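Local coordinates for protein amorpha-4,11-diene synthase (Artemisia annua, PDB 4GAX) that probably catalyses the metal-dependent cyclisation of farnesyl diphosphate to sesquiterpenes such as amorpha-4,11-diene or alpha-bisabolol, at residues E86-G91 and F124-K129; Q225-Y230 and T239-A244. All blocks are in the same frame, centred on the assembly; numbering follows the deposited sequence.

Interaction 1: residues E86-G91 and F124-K129; sequences EIQRLG and FRLMRK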
# COMPACT_ATOMS: atom_id res chain seq x y z
N GLU A 86 18.70 0.60 6.53
CA GLU A 86 18.42 -0.31 7.63
C GLU A 86 17.30 0.26 8.51
O GLU A 86 16.38 -0.46 8.93
CB GLU A 86 19.69 -0.56 8.43
CG GLU A 86 20.71 -1.34 7.66
CD GLU A 86 22.06 -1.36 8.36
OE1 GLU A 86 22.15 -0.76 9.45
OE2 GLU A 86 23.01 -1.97 7.81
N ILE A 87 17.37 1.56 8.76
CA ILE A 87 16.32 2.20 9.55
C ILE A 87 14.96 2.04 8.84
O ILE A 87 13.95 1.75 9.49
CB ILE A 87 16.63 3.69 9.78
CG1 ILE A 87 17.88 3.82 10.66
CG2 ILE A 87 15.44 4.41 10.42
CD1 ILE A 87 18.47 5.26 10.72
N GLN A 88 14.94 2.20 7.52
CA GLN A 88 13.69 2.12 6.77
C GLN A 88 13.14 0.70 6.77
O GLN A 88 11.95 0.47 7.01
CB GLN A 88 13.89 2.60 5.32
CG GLN A 88 14.08 4.11 5.18
CD GLN A 88 14.40 4.53 3.74
OE1 GLN A 88 14.85 3.72 2.93
NE2 GLN A 88 14.17 5.80 3.43
N ARG A 89 14.00 -0.27 6.49
CA ARG A 89 13.58 -1.66 6.45
C ARG A 89 13.25 -2.21 7.82
O ARG A 89 12.43 -3.14 7.94
CB ARG A 89 14.64 -2.51 5.75
CG ARG A 89 14.94 -2.00 4.32
CD ARG A 89 15.92 -2.91 3.63
NE ARG A 89 15.30 -4.19 3.34
CZ ARG A 89 15.81 -5.09 2.50
NH1 ARG A 89 16.97 -4.85 1.89
NH2 ARG A 89 15.16 -6.22 2.27
N LEU A 90 13.90 -1.68 8.86
CA LEU A 90 13.56 -2.10 10.23
C LEU A 90 12.23 -1.50 10.72
O LEU A 90 11.71 -1.86 11.79
CB LEU A 90 14.69 -1.75 11.21
CG LEU A 90 15.95 -2.60 11.05
CD1 LEU A 90 17.10 -2.02 11.91
CD2 LEU A 90 15.66 -4.04 11.44
N GLY A 91 11.70 -0.57 9.94
CA GLY A 91 10.36 -0.05 10.14
C GLY A 91 10.29 1.09 11.13
O GLY A 91 9.22 1.36 11.68
N PHE A 124 20.60 4.57 -5.89
CA PHE A 124 19.60 4.76 -6.93
C PHE A 124 18.20 4.52 -6.37
O PHE A 124 17.29 5.33 -6.57
CB PHE A 124 19.90 3.80 -8.09
CG PHE A 124 18.85 3.77 -9.16
CD1 PHE A 124 18.86 4.70 -10.18
CD2 PHE A 124 17.87 2.78 -9.16
CE1 PHE A 124 17.89 4.67 -11.20
CE2 PHE A 124 16.92 2.72 -10.16
CZ PHE A 124 16.92 3.68 -11.18
N ARG A 125 18.04 3.41 -5.66
CA ARG A 125 16.73 3.04 -5.14
C ARG A 125 16.24 3.99 -4.04
O ARG A 125 15.08 4.40 -4.04
CB ARG A 125 16.75 1.59 -4.63
CG ARG A 125 15.43 1.16 -4.03
CD ARG A 125 15.43 -0.32 -3.68
NE ARG A 125 16.36 -0.64 -2.59
CZ ARG A 125 16.15 -0.31 -1.31
NH1 ARG A 125 15.05 0.35 -0.96
NH2 ARG A 125 17.05 -0.65 -0.38
N LEU A 126 17.12 4.35 -3.11
CA LEU A 126 16.75 5.29 -2.04
C LEU A 126 16.42 6.67 -2.58
O LEU A 126 15.50 7.35 -2.07
CB LEU A 126 17.85 5.40 -0.98
CG LEU A 126 18.25 4.19 -0.15
CD1 LEU A 126 19.24 4.63 0.95
CD2 LEU A 126 17.04 3.49 0.45
N MET A 127 17.15 7.11 -3.60
CA MET A 127 16.82 8.39 -4.22
C MET A 127 15.42 8.35 -4.85
O MET A 127 14.59 9.22 -4.58
CB MET A 127 17.87 8.78 -5.28
CG MET A 127 19.23 9.20 -4.68
SD MET A 127 19.15 10.70 -3.65
CE MET A 127 19.09 9.99 -2.02
N ARG A 128 15.15 7.33 -5.66
CA ARG A 128 13.85 7.23 -6.34
C ARG A 128 12.71 7.03 -5.35
O ARG A 128 11.63 7.57 -5.53
CB ARG A 128 13.85 6.11 -7.40
CG ARG A 128 14.61 6.53 -8.68
CD ARG A 128 14.18 5.72 -9.91
NE ARG A 128 14.80 6.28 -11.12
CZ ARG A 128 14.66 5.75 -12.34
NH1 ARG A 128 13.89 4.69 -12.50
NH2 ARG A 128 15.29 6.29 -13.38
N LYS A 129 12.95 6.25 -4.30
CA LYS A 129 11.94 6.07 -3.25
C LYS A 129 11.60 7.43 -2.62
O LYS A 129 10.46 7.68 -2.23
CB LYS A 129 12.44 5.09 -2.20
CG LYS A 129 11.52 4.87 -0.98
CD LYS A 129 12.09 3.75 -0.07
CE LYS A 129 11.29 3.61 1.24
NZ LYS A 129 9.86 3.99 1.08
O HOH W 1 14.82 0.99 2.13
O HOH W 2 14.24 6.72 0.53
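The carboxamide of Q88 overlaps the aliphatic flank of helix 120-129, its OE1 set against the L126 methyl CD2 at 3.3 Å. On K129 the same oxygen meets methylene CE, 3.9 Å from Q88 OE1. The chains of Q88 and K129 lie alongside with their ends pointing opposite ways, K129 having CG anti to its own backbone N (chi1 176°) and staying extended as far as CE. Both polar atoms of the amide turn to water. One molecule donates to Q88 OE1 (2.8 Å) and accepts from R125 NH1 at the guanidinium edge; a second accepts from Q88 NE2 (3.0 Å) and donates to the L126 carbonyl oxygen. The example illustrates helix packing through a hydrated seam, here within the all-helical N-terminal domain of a plant terpene synthase, where helix 77-89 faces helix 120-129 with Q88 and L126 CA atoms 9.9 Å apart. G91, the first residue to leave helical phi/psi, forms a Schellman motif, its positive phi accompanied by a weak bond back to I87 O and a firmer one to Q88 O. R89 and R125 bring like charges near each other (R89 NH1 to R125 NH2, 4.8 Å), yet each has a carboxylate partner, E222 for R89 and D85 for R125.

Interaction 2: residues Q225-Y230 and T239-A244; sequences QYIPFY and TLIKLA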
# COMPACT_ATOMS: atom_id res chain seq x y z
N GLN A 225 9.49 -8.91 8.55
CA GLN A 225 10.37 -9.93 7.98
C GLN A 225 11.84 -9.52 8.09
O GLN A 225 12.71 -10.38 8.25
CB GLN A 225 10.01 -10.20 6.51
CG GLN A 225 8.56 -10.66 6.29
CD GLN A 225 8.18 -10.70 4.81
OE1 GLN A 225 9.03 -10.59 3.92
NE2 GLN A 225 6.88 -10.86 4.55
N TYR A 226 12.13 -8.23 8.00
CA TYR A 226 13.53 -7.79 7.99
C TYR A 226 14.15 -7.82 9.39
O TYR A 226 15.34 -8.09 9.55
CB TYR A 226 13.66 -6.40 7.39
CG TYR A 226 15.10 -5.99 7.12
CD1 TYR A 226 15.83 -6.62 6.11
CD2 TYR A 226 15.72 -4.98 7.85
CE1 TYR A 226 17.15 -6.25 5.84
CE2 TYR A 226 17.05 -4.61 7.59
CZ TYR A 226 17.75 -5.24 6.58
OH TYR A 226 19.06 -4.88 6.32
N ILE A 227 13.34 -7.53 10.40
CA ILE A 227 13.84 -7.47 11.76
C ILE A 227 14.60 -8.74 12.17
O ILE A 227 15.77 -8.65 12.56
CB ILE A 227 12.71 -7.08 12.75
CG1 ILE A 227 12.39 -5.58 12.61
CG2 ILE A 227 13.15 -7.38 14.18
CD1 ILE A 227 11.17 -5.13 13.44
N PRO A 228 13.99 -9.94 12.02
CA PRO A 228 14.74 -11.14 12.41
C PRO A 228 15.96 -11.41 11.53
O PRO A 228 16.98 -11.89 12.04
CB PRO A 228 13.72 -12.28 12.23
CG PRO A 228 12.73 -11.74 11.22
CD PRO A 228 12.62 -10.27 11.57
N PHE A 229 15.87 -11.14 10.23
CA PHE A 229 17.04 -11.32 9.38
C PHE A 229 18.16 -10.40 9.86
O PHE A 229 19.32 -10.82 9.97
CB PHE A 229 16.73 -11.08 7.90
CG PHE A 229 17.97 -11.04 7.04
CD1 PHE A 229 18.59 -12.20 6.63
CD2 PHE A 229 18.53 -9.82 6.66
CE1 PHE A 229 19.74 -12.17 5.86
CE2 PHE A 229 19.68 -9.78 5.89
CZ PHE A 229 20.29 -10.97 5.49
N TYR A 230 17.82 -9.15 10.16
CA TYR A 230 18.86 -8.18 10.56
C TYR A 230 19.49 -8.62 11.88
O TYR A 230 20.71 -8.58 12.05
CB TYR A 230 18.26 -6.77 10.68
CG TYR A 230 19.30 -5.69 10.96
CD1 TYR A 230 20.11 -5.18 9.94
CD2 TYR A 230 19.48 -5.18 12.24
CE1 TYR A 230 21.07 -4.19 10.19
CE2 TYR A 230 20.43 -4.19 12.50
CZ TYR A 230 21.21 -3.70 11.48
OH TYR A 230 22.15 -2.73 11.75
N THR A 239 22.25 -1.42 18.63
CA THR A 239 21.34 -0.35 19.03
C THR A 239 20.12 -0.28 18.13
O THR A 239 19.00 -0.15 18.62
CB THR A 239 22.04 1.01 19.04
OG1 THR A 239 22.89 1.08 20.19
CG2 THR A 239 21.02 2.15 19.10
N LEU A 240 20.32 -0.34 16.82
CA LEU A 240 19.19 -0.27 15.89
C LEU A 240 18.21 -1.42 16.10
O LEU A 240 16.99 -1.21 16.08
CB LEU A 240 19.66 -0.31 14.43
CG LEU A 240 20.22 0.92 13.73
CD1 LEU A 240 20.51 0.55 12.28
CD2 LEU A 240 19.25 2.09 13.81
N ILE A 241 18.73 -2.63 16.27
CA ILE A 241 17.83 -3.78 16.40
C ILE A 241 17.06 -3.72 17.71
O ILE A 241 15.87 -4.07 17.75
CB ILE A 241 18.54 -5.15 16.22
CG1 ILE A 241 17.49 -6.27 16.06
CG2 ILE A 241 19.46 -5.46 17.40
CD1 ILE A 241 16.54 -6.05 14.89
N LYS A 242 17.71 -3.25 18.77
CA LYS A 242 17.01 -3.14 20.05
C LYS A 242 15.86 -2.15 19.95
O LYS A 242 14.73 -2.43 20.38
CB LYS A 242 17.98 -2.69 21.15
CG LYS A 242 17.37 -2.73 22.54
CD LYS A 242 18.31 -2.15 23.57
CE LYS A 242 17.86 -2.51 24.98
NZ LYS A 242 18.62 -1.73 26.00
N LEU A 243 16.14 -1.01 19.34
CA LEU A 243 15.13 0.02 19.12
C LEU A 243 14.02 -0.46 18.20
O LEU A 243 12.83 -0.21 18.46
CB LEU A 243 15.79 1.26 18.51
CG LEU A 243 14.86 2.41 18.14
CD1 LEU A 243 14.07 2.88 19.35
CD2 LEU A 243 15.67 3.55 17.56
N ALA A 244 14.39 -1.11 17.11
CA ALA A 244 13.40 -1.56 16.13
C ALA A 244 12.38 -2.52 16.74
O ALA A 244 11.20 -2.50 16.39
CB ALA A 244 14.08 -2.20 14.90
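The phenol ring of Y230 takes the I241 methyl CD1 at its edge, near the ring plane and 4.1 Å from Y230 CD2, while the L240 methyl CD1 comes in obliquely at the hydroxyl end, 3.7 Å from Y230 OH. The ring extends toward helix 238-269 because CG of Y230 stands anti to the backbone N (chi1 -174°). Its hydroxyl is hydrogen-bonded to the backbone N of N237, whose side chain OD1 accepts from L240 N, so that one asparagine in the turn ties both partners together. One turn back, I227 works with both its branches. CG2 touches I241 CD1 at 3.7 Å, and the longer arm sends CD1 to the A244 carbonyl oxygen (4.0 Å) and, more loosely, to A244 CB. I241 CD1 thus sits among I227 CG2, the I227 carbonyl oxygen (3.6 Å) and the tyrosine edge. This is a helical hairpin: helices 219-232 and 238-269 run roughly antiparallel, the axes of the two segments at 144° and 10.5 Å apart at their closest, and the first is kinked at P228, whose N cannot donate to the preceding turn. Methyls pack against one another, the tyrosine ring and these oxygens with no polar bond between the segments, which implies cohesion by dispersion and hydrophobic burial; the phenolic hydroxyl is served by N237 N and probably also the E86 carboxylate.

Following the chain from the N terminus, helix 77-89 is the first to take part. Interaction 1 joins its end to helix 120-129, closing a 32-residue excursion that includes helix 97-111. Interaction 2 opens later and closes a much shorter loop, the eight residues between 225-230 and 239-244, so the two are in series and neither nest nor cross. Their centres nevertheless lie only about 15 Å apart and they touch through helix 77-89: E86 OE1 is 3.0 Å from Y230 OH, a probable hydrogen bond, and the R89 CB packs on the ring of Y226. Segment 86-91 therefore faces helix 120-129 with one side and the later hairpin with another, joining early helices to the long helix 238-269.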